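PDB 1NT2: fibrillarin-like pre-rRNA processing protein, which methylates the 2'-hydroxyl of riboses in rRNA and tRNA, using S-adenosylmethionine as donor at sites chosen by a guide RNA. Local coordinates for residues A[151-164]-A[198-210]. Residues are numbered along the deposited sequence; the frame is centred on the assembly and turned at random.
Sequences LKEKGEVVIMVKAR and YHRDHIFIHAYRF
Lys162 turns its CG anti to the backbone N (chi1 174°) and stays extended until a bend at its last torsion, which brings NZ to the carboxylate of Asp201; His202, with CG anti to its carbonyl carbon, sets its ring against the same lysine. Both pairs sit towards the end of strand 155-162 and the start of strand 202-209, where the mixed seven-stranded sheet of the Rossmann-like methyltransferase turns from parallel to antiparallel. A salt bridge closes the strand pair there, Lys162 NZ to Asp201 OD2 at 3.2 Å, while Lys162 CB packs over one face of the His202 ring as a CH-pi contact, 3.9 Å from its centroid. A long lysine suits this place: its aliphatic part lines an aromatic face and its amine still reaches an acid. With an alanine in place of His202, Lys162 CB would probably lose its aromatic cover and the methylene chain be freer to shift. The His202 side chain lies about 5 Å from the bound S-adenosylmethionine. Val157 and Ala207 form a hydrogen-bonded pair, Val157 N meeting Ala207 O at 2.7 Å and 175°; Ile159 and Ile205 repeat it with longer bonds. Beta-branched Val157, Ile159 and Ile205 suit extended backbone, Ala207 is the small partner, and Ile205 carries the apolar face on to helix 172-184. On the other face Met160, its flexible chain bent at chi2 and chi3, curls CE onto Phe204 CB at 3.4 Å; its side chain is about 4 Å from that of Asp133, predicted to bind S-adenosylmethionine. Glu156 OE2 comes to the edge of the His206 ring, too far for a hydrogen bond. Lys154 gives its backbone N to Arg209 O and lays its side chain along Phe210, with CE over one ring face 3.6 Å from the centroid.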
loop_
_atom_site.group_PDB
_atom_site.type_symbol
_atom_site.label_atom_id
_atom_site.label_comp_id
_atom_site.label_asym_id
_atom_site.label_seq_id
_atom_site.Cartn_x
_atom_site.Cartn_y
_atom_site.Cartn_z
ATOM N N LEU A 151 48.787 12.982 -0.770
ATOM C CA LEU A 151 50.004 12.245 -1.077
ATOM C C LEU A 151 51.029 13.101 -1.812
ATOM O O LEU A 151 50.944 13.300 -3.030
ATOM C CB LEU A 151 49.701 10.996 -1.906
ATOM C CG LEU A 151 50.965 10.260 -2.366
ATOM C CD1 LEU A 151 51.743 9.767 -1.159
ATOM C CD2 LEU A 151 50.585 9.113 -3.264
ATOM N N LYS A 152 52.011 13.588 -1.059
ATOM C CA LYS A 152 53.070 14.421 -1.615
ATOM C C LYS A 152 53.833 13.715 -2.749
ATOM O O LYS A 152 54.211 12.551 -2.624
ATOM C CB LYS A 152 54.029 14.820 -0.495
ATOM C CG LYS A 152 54.740 13.651 0.129
ATOM C CD LYS A 152 55.079 13.909 1.576
ATOM C CE LYS A 152 55.862 15.184 1.764
ATOM N NZ LYS A 152 56.304 15.347 3.178
ATOM N N GLU A 153 54.050 14.433 -3.853
ATOM C CA GLU A 153 54.765 13.905 -5.022
ATOM C C GLU A 153 55.920 13.007 -4.623
ATOM O O GLU A 153 56.796 13.403 -3.853
ATOM C CB GLU A 153 55.301 15.045 -5.907
ATOM C CG GLU A 153 54.456 15.336 -7.155
ATOM C CD GLU A 153 55.292 15.514 -8.429
ATOM O OE1 GLU A 153 54.695 15.716 -9.510
ATOM O OE2 GLU A 153 56.541 15.449 -8.357
ATOM N N LYS A 154 55.916 11.801 -5.172
ATOM C CA LYS A 154 56.944 10.812 -4.884
ATOM C C LYS A 154 56.676 10.211 -3.506
ATOM O O LYS A 154 57.596 9.832 -2.778
ATOM C CB LYS A 154 58.346 11.440 -4.940
ATOM C CG LYS A 154 59.448 10.454 -5.329
ATOM C CD LYS A 154 59.176 9.838 -6.707
ATOM C CE LYS A 154 60.138 8.690 -7.045
ATOM N NZ LYS A 154 61.519 9.145 -7.385
ATOM N N GLY A 155 55.396 10.144 -3.156
ATOM C CA GLY A 155 54.995 9.563 -1.892
ATOM C C GLY A 155 54.555 8.147 -2.203
ATOM O O GLY A 155 54.324 7.811 -3.366
ATOM N N GLU A 156 54.427 7.309 -1.181
ATOM C CA GLU A 156 54.036 5.928 -1.410
ATOM C C GLU A 156 52.762 5.499 -0.679
ATOM O O GLU A 156 52.413 6.049 0.370
ATOM C CB GLU A 156 55.204 5.006 -1.033
ATOM C CG GLU A 156 55.859 5.347 0.306
ATOM C CD GLU A 156 57.054 4.458 0.637
ATOM O OE1 GLU A 156 58.090 4.541 -0.065
ATOM O OE2 GLU A 156 56.952 3.675 1.608
ATOM N N VAL A 157 52.067 4.515 -1.248
ATOM C CA VAL A 157 50.837 4.003 -0.653
ATOM C C VAL A 157 50.781 2.485 -0.611
ATOM O O VAL A 157 51.378 1.797 -1.436
ATOM C CB VAL A 157 49.555 4.492 -1.404
ATOM C CG1 VAL A 157 49.394 5.988 -1.244
ATOM C CG2 VAL A 157 49.613 4.102 -2.872
ATOM N N VAL A 158 50.051 1.982 0.377
ATOM C CA VAL A 158 49.835 0.554 0.569
ATOM C C VAL A 158 48.324 0.456 0.716
ATOM O O VAL A 158 47.716 1.160 1.527
ATOM C CB VAL A 158 50.494 0.029 1.866
ATOM C CG1 VAL A 158 50.475 -1.482 1.871
ATOM C CG2 VAL A 158 51.912 0.555 1.984
ATOM N N ILE A 159 47.712 -0.402 -0.078
ATOM C CA ILE A 159 46.277 -0.527 -0.014
ATOM C C ILE A 159 45.883 -1.991 0.018
ATOM O O ILE A 159 46.320 -2.779 -0.824
ATOM C CB ILE A 159 45.628 0.166 -1.232
ATOM C CG1 ILE A 159 44.103 0.152 -1.103
ATOM C CG2 ILE A 159 46.083 -0.515 -2.514
ATOM C CD1 ILE A 159 43.373 0.755 -2.302
ATOM N N MET A 160 45.071 -2.359 1.004
ATOM C CA MET A 160 44.612 -3.733 1.115
ATOM C C MET A 160 43.305 -3.851 0.315
ATOM O O MET A 160 42.492 -2.923 0.285
ATOM C CB MET A 160 44.398 -4.104 2.586
ATOM C CG MET A 160 45.626 -3.912 3.493
ATOM S SD MET A 160 47.212 -4.579 2.882
ATOM C CE MET A 160 46.766 -6.257 2.530
ATOM N N VAL A 161 43.105 -4.986 -0.342
ATOM C CA VAL A 161 41.911 -5.175 -1.157
ATOM C C VAL A 161 41.228 -6.529 -0.963
ATOM O O VAL A 161 41.872 -7.579 -0.945
ATOM C CB VAL A 161 42.261 -4.993 -2.663
ATOM C CG1 VAL A 161 41.078 -5.342 -3.547
ATOM C CG2 VAL A 161 42.696 -3.571 -2.906
ATOM N N LYS A 162 39.912 -6.494 -0.812
ATOM C CA LYS A 162 39.133 -7.707 -0.660
ATOM C C LYS A 162 38.386 -7.858 -1.970
ATOM O O LYS A 162 37.412 -7.147 -2.203
ATOM C CB LYS A 162 38.141 -7.557 0.491
ATOM C CG LYS A 162 37.171 -8.711 0.639
ATOM C CD LYS A 162 36.443 -8.626 1.960
ATOM C CE LYS A 162 35.402 -9.720 2.079
ATOM N NZ LYS A 162 35.973 -11.087 1.938
ATOM N N ALA A 163 38.853 -8.763 -2.828
ATOM C CA ALA A 163 38.216 -8.992 -4.123
ATOM C C ALA A 163 36.696 -8.820 -4.084
ATOM O O ALA A 163 36.160 -7.950 -4.769
ATOM C CB ALA A 163 38.569 -10.380 -4.639
ATOM N N ARG A 164 36.011 -9.637 -3.282
ATOM C CA ARG A 164 34.553 -9.575 -3.162
ATOM C C ARG A 164 34.000 -8.176 -2.871
ATOM O O ARG A 164 32.893 -7.839 -3.287
ATOM C CB ARG A 164 34.064 -10.514 -2.060
ATOM C CG ARG A 164 34.706 -11.871 -2.051
ATOM C CD ARG A 164 33.834 -12.864 -1.299
ATOM N NE ARG A 164 32.801 -13.429 -2.164
ATOM C CZ ARG A 164 33.050 -14.206 -3.221
ATOM N NH1 ARG A 164 34.303 -14.516 -3.545
ATOM N NH2 ARG A 164 32.047 -14.674 -3.958
ATOM N N TYR A 198 46.994 -15.885 6.232
ATOM C CA TYR A 198 46.375 -14.916 7.125
ATOM C C TYR A 198 45.039 -14.316 6.706
ATOM O O TYR A 198 44.126 -14.227 7.528
ATOM C CB TYR A 198 47.398 -13.826 7.401
ATOM C CG TYR A 198 48.704 -14.434 7.844
ATOM C CD1 TYR A 198 48.853 -14.944 9.132
ATOM C CD2 TYR A 198 49.757 -14.595 6.950
ATOM C CE1 TYR A 198 50.016 -15.603 9.514
ATOM C CE2 TYR A 198 50.921 -15.254 7.323
ATOM C CZ TYR A 198 51.041 -15.755 8.606
ATOM O OH TYR A 198 52.180 -16.420 8.982
ATOM N N HIS A 199 44.918 -13.906 5.445
ATOM C CA HIS A 199 43.672 -13.328 4.944
ATOM C C HIS A 199 43.306 -13.889 3.584
ATOM O O HIS A 199 43.621 -13.297 2.561
ATOM C CB HIS A 199 43.798 -11.814 4.874
ATOM C CG HIS A 199 44.071 -11.191 6.203
ATOM N ND1 HIS A 199 45.279 -11.328 6.853
ATOM C CD2 HIS A 199 43.270 -10.492 7.042
ATOM C CE1 HIS A 199 45.211 -10.742 8.036
ATOM N NE2 HIS A 199 44.003 -10.228 8.175
ATOM N N ARG A 200 42.618 -15.028 3.594
ATOM C CA ARG A 200 42.228 -15.730 2.374
ATOM C C ARG A 200 41.380 -14.978 1.341
ATOM O O ARG A 200 40.785 -15.608 0.470
ATOM C CB ARG A 200 41.506 -17.046 2.728
ATOM C CG ARG A 200 42.324 -18.081 3.510
ATOM C CD ARG A 200 41.952 -19.520 3.086
ATOM N NE ARG A 200 40.566 -19.905 3.387
ATOM C CZ ARG A 200 39.972 -21.021 2.949
ATOM N NH1 ARG A 200 40.630 -21.882 2.179
ATOM N NH2 ARG A 200 38.716 -21.286 3.288
ATOM N N ASP A 201 41.323 -13.653 1.407
ATOM C CA ASP A 201 40.520 -12.914 0.431
ATOM C C ASP A 201 41.143 -11.570 0.040
ATOM O O ASP A 201 40.706 -10.933 -0.919
ATOM C CB ASP A 201 39.107 -12.691 0.989
ATOM C CG ASP A 201 38.041 -12.545 -0.110
ATOM O OD1 ASP A 201 38.192 -11.660 -0.985
ATOM O OD2 ASP A 201 37.048 -13.317 -0.084
ATOM N N HIS A 202 42.166 -11.145 0.778
ATOM C CA HIS A 202 42.838 -9.875 0.513
ATOM C C HIS A 202 44.171 -10.012 -0.245
ATOM O O HIS A 202 44.735 -11.099 -0.339
ATOM C CB HIS A 202 43.090 -9.146 1.842
ATOM C CG HIS A 202 41.842 -8.740 2.563
ATOM N ND1 HIS A 202 40.935 -9.654 3.053
ATOM C CD2 HIS A 202 41.353 -7.516 2.879
ATOM C CE1 HIS A 202 39.941 -9.011 3.641
ATOM N NE2 HIS A 202 40.169 -7.712 3.549
ATOM N N ILE A 203 44.658 -8.895 -0.791
ATOM C CA ILE A 203 45.945 -8.837 -1.498
ATOM C C ILE A 203 46.478 -7.418 -1.358
ATOM O O ILE A 203 45.737 -6.466 -1.570
ATOM C CB ILE A 203 45.825 -9.166 -3.003
ATOM C CG1 ILE A 203 47.226 -9.210 -3.618
ATOM C CG2 ILE A 203 44.985 -8.110 -3.718
ATOM C CD1 ILE A 203 47.275 -9.725 -5.033
ATOM N N PHE A 204 47.751 -7.269 -0.998
ATOM C CA PHE A 204 48.333 -5.938 -0.817
ATOM C C PHE A 204 49.039 -5.425 -2.064
ATOM O O PHE A 204 49.755 -6.159 -2.748
ATOM C CB PHE A 204 49.314 -5.943 0.353
ATOM C CG PHE A 204 50.658 -6.534 0.015
ATOM C CD1 PHE A 204 51.706 -5.719 -0.407
ATOM C CD2 PHE A 204 50.873 -7.909 0.092
ATOM C CE1 PHE A 204 52.941 -6.263 -0.747
ATOM C CE2 PHE A 204 52.104 -8.463 -0.247
ATOM C CZ PHE A 204 53.137 -7.638 -0.665
ATOM N N ILE A 205 48.832 -4.151 -2.359
ATOM C CA ILE A 205 49.457 -3.546 -3.516
ATOM C C ILE A 205 50.265 -2.355 -3.024
ATOM O O ILE A 205 49.711 -1.421 -2.445
ATOM C CB ILE A 205 48.412 -3.022 -4.525
ATOM C CG1 ILE A 205 47.316 -4.055 -4.765
ATOM C CG2 ILE A 205 49.084 -2.726 -5.851
ATOM C CD1 ILE A 205 46.239 -3.568 -5.726
ATOM N N HIS A 206 51.576 -2.398 -3.233
ATOM C CA HIS A 206 52.434 -1.293 -2.824
ATOM C C HIS A 206 52.695 -0.493 -4.083
ATOM O O HIS A 206 52.859 -1.071 -5.160
ATOM C CB HIS A 206 53.763 -1.791 -2.265
ATOM C CG HIS A 206 54.618 -0.701 -1.707
ATOM N ND1 HIS A 206 55.964 -0.598 -1.975
ATOM C CD2 HIS A 206 54.319 0.331 -0.881
ATOM C CE1 HIS A 206 56.459 0.451 -1.340
ATOM N NE2 HIS A 206 55.480 1.032 -0.669
ATOM N N ALA A 207 52.730 0.828 -3.957
ATOM C CA ALA A 207 52.962 1.679 -5.117
ATOM C C ALA A 207 53.175 3.133 -4.728
ATOM O O ALA A 207 53.084 3.498 -3.558
ATOM C CB ALA A 207 51.787 1.564 -6.088
ATOM N N TYR A 208 53.459 3.965 -5.722
ATOM C CA TYR A 208 53.681 5.374 -5.470
ATOM C C TYR A 208 53.429 6.181 -6.733
ATOM O O TYR A 208 53.423 5.635 -7.840
ATOM C CB TYR A 208 55.113 5.591 -4.968
ATOM C CG TYR A 208 56.191 5.410 -6.015
ATOM C CD1 TYR A 208 56.765 6.513 -6.647
ATOM C CD2 TYR A 208 56.637 4.139 -6.375
ATOM C CE1 TYR A 208 57.758 6.359 -7.613
ATOM C CE2 TYR A 208 57.632 3.972 -7.344
ATOM C CZ TYR A 208 58.187 5.088 -7.961
ATOM O OH TYR A 208 59.155 4.940 -8.933
ATOM N N ARG A 209 53.207 7.479 -6.560
ATOM C CA ARG A 209 52.961 8.355 -7.687
ATOM C C ARG A 209 54.148 9.277 -7.894
ATOM O O ARG A 209 54.585 9.967 -6.970
ATOM C CB ARG A 209 51.700 9.186 -7.460
ATOM C CG ARG A 209 51.730 10.046 -6.210
ATOM C CD ARG A 209 50.583 11.048 -6.209
ATOM N NE ARG A 209 50.805 12.119 -7.178
ATOM C CZ ARG A 209 49.880 12.996 -7.552
ATOM N NH1 ARG A 209 48.656 12.933 -7.041
ATOM N NH2 ARG A 209 50.181 13.938 -8.437
ATOM N N PHE A 210 54.668 9.274 -9.116
ATOM C CA PHE A 210 55.807 10.109 -9.484
ATOM C C PHE A 210 55.285 11.507 -9.832
ATOM O O PHE A 210 54.053 11.722 -9.731
ATOM C CB PHE A 210 56.534 9.502 -10.695
ATOM C CG PHE A 210 58.038 9.480 -10.564
ATOM C CD1 PHE A 210 58.755 10.659 -10.401
ATOM C CD2 PHE A 210 58.735 8.275 -10.612
ATOM C CE1 PHE A 210 60.144 10.641 -10.287
ATOM C CE2 PHE A 210 60.126 8.244 -10.498
ATOM C CZ PHE A 210 60.833 9.431 -10.335
ATOM O OXT PHE A 210 56.110 12.371 -10.204
#